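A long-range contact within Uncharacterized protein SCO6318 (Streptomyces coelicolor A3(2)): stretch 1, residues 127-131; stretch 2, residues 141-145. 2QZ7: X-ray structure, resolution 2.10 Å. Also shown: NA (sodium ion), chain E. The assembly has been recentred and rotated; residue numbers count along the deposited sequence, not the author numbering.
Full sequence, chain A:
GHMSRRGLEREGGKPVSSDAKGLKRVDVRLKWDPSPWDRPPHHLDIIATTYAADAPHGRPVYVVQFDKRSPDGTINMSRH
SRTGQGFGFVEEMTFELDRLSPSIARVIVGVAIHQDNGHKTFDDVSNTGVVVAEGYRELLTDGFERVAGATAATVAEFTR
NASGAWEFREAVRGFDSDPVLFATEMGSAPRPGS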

# COMPACT_ATOMS: atom_id res chain seq x y z
N ASN A 127 -17.25 0.12 1.85
CA ASN A 127 -16.55 -0.69 2.83
C ASN A 127 -15.12 -0.97 2.45
O ASN A 127 -14.63 -2.09 2.59
CB ASN A 127 -17.34 -1.97 3.09
CG ASN A 127 -18.64 -1.70 3.83
OD1 ASN A 127 -19.74 -1.89 3.29
ND2 ASN A 127 -18.52 -1.25 5.08
N THR A 128 -14.45 0.07 1.94
CA THR A 128 -13.03 0.03 1.71
C THR A 128 -12.37 0.14 3.06
O THR A 128 -12.69 1.05 3.84
CB THR A 128 -12.55 1.21 0.85
OG1 THR A 128 -12.90 2.44 1.50
CG2 THR A 128 -13.15 1.14 -0.57
N GLY A 129 -11.45 -0.79 3.35
CA GLY A 129 -10.74 -0.80 4.64
C GLY A 129 -9.36 -1.42 4.55
O GLY A 129 -9.12 -2.35 3.77
N VAL A 130 -8.46 -0.93 5.38
CA VAL A 130 -7.11 -1.47 5.46
C VAL A 130 -6.72 -1.65 6.94
O VAL A 130 -7.16 -0.89 7.82
CB VAL A 130 -6.11 -0.56 4.66
CG1 VAL A 130 -5.90 0.83 5.33
CG2 VAL A 130 -4.79 -1.27 4.39
N VAL A 131 -5.93 -2.68 7.21
CA VAL A 131 -5.34 -2.86 8.54
C VAL A 131 -3.86 -3.17 8.39
O VAL A 131 -3.48 -4.07 7.62
CB VAL A 131 -6.06 -4.01 9.35
CG1 VAL A 131 -5.36 -4.27 10.71
CG2 VAL A 131 -7.55 -3.70 9.57
N THR A 141 -5.70 1.01 11.50
CA THR A 141 -6.95 0.64 10.79
C THR A 141 -7.52 1.91 10.15
O THR A 141 -7.62 2.94 10.82
CB THR A 141 -8.02 0.05 11.77
OG1 THR A 141 -7.49 -1.11 12.40
CG2 THR A 141 -9.32 -0.35 11.03
N ASP A 142 -7.91 1.85 8.88
CA ASP A 142 -8.47 3.01 8.17
C ASP A 142 -9.54 2.64 7.13
O ASP A 142 -9.42 1.64 6.44
CB ASP A 142 -7.36 3.73 7.43
CG ASP A 142 -7.59 5.22 7.36
OD1 ASP A 142 -8.10 5.71 6.33
OD2 ASP A 142 -7.23 5.91 8.34
N GLY A 143 -10.54 3.51 6.99
CA GLY A 143 -11.57 3.34 5.96
C GLY A 143 -11.47 4.32 4.80
O GLY A 143 -12.42 4.45 4.01
N PHE A 144 -10.34 5.03 4.73
CA PHE A 144 -10.04 5.99 3.65
C PHE A 144 -10.97 7.21 3.60
O PHE A 144 -11.09 7.87 2.55
CB PHE A 144 -10.00 5.30 2.27
CG PHE A 144 -9.01 4.13 2.18
CD1 PHE A 144 -7.67 4.36 1.87
CD2 PHE A 144 -9.45 2.82 2.39
CE1 PHE A 144 -6.76 3.30 1.76
CE2 PHE A 144 -8.56 1.75 2.30
CZ PHE A 144 -7.21 1.99 1.97
N GLU A 145 -11.59 7.52 4.74
CA GLU A 145 -12.51 8.64 4.83
C GLU A 145 -11.79 9.96 4.56
O GLU A 145 -12.35 10.85 3.94
CB GLU A 145 -13.19 8.66 6.20
CG GLU A 145 -14.10 7.45 6.46
CD GLU A 145 -13.43 6.33 7.27
OE1 GLU A 145 -12.16 6.30 7.38
OE2 GLU A 145 -14.19 5.49 7.82
NA NA E . -14.90 3.87 0.45
O HOH W 1 -13.97 5.46 1.64

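Val130, Phe144 and Thr128 account for most of the contact between the two stretches, which run antiparallel and together bury 337 Å². Val130 lies opposite Asp142 as a hydrogen-bonded pair: Val130 N donates to Asp142 O at 2.9 Å, and Asp142 N returns the bond to Val130 O at 3.0 Å. With angles at hydrogen of 157° and 162°, both bonds are close to straight. The same carbonyls also receive CA-H...O contacts, from Gly129 CA to Asp142 O and from Thr141 CA to Val130 O, each at 3.3 Å, so each oxygen is approached by two successive residues of the facing strand. One step along, Val131 and Thr141 form a non-hydrogen-bonded pair, their side chains on the other face of the sheet from those of Val130 and Asp142; Val131 CG2 lies 3.8 Å from Thr141 OG1.

The side chain of Val130 touches both Asp142 and Phe144, the latter two residues past Asp142. Val130 CG1 is 3.9 Å from Asp142 CB and 3.8 Å from Phe144 CZ, an apolar contact. Phe144, with a positive phi of 66°, directs its CA-to-CB bond toward the first stretch, and the ring atoms CD2, CE2 and CZ follow that stretch in order: Phe144 CD2 is 3.6 Å from Thr128 OG1, Phe144 CE2 is 4.0 Å from Gly129 C, and Phe144 CZ meets Val130 CG1. Within its own stretch, Phe144 N donates to Asp142 OD1 at 2.8 Å, a bond that ties the turn back to the end of the strand.

Thr128, in the p rotamer, gives a weak hydrogen bond from OG1 to Gly143 O at 3.3 Å. Thr128 OG1 also binds the sodium ion NA at 2.7 Å. A water 2.2 Å from NA donates to Gly143 O, its oxygen 3.0 Å from that carbonyl oxygen, so the ion links the two stretches through Thr128 and this water.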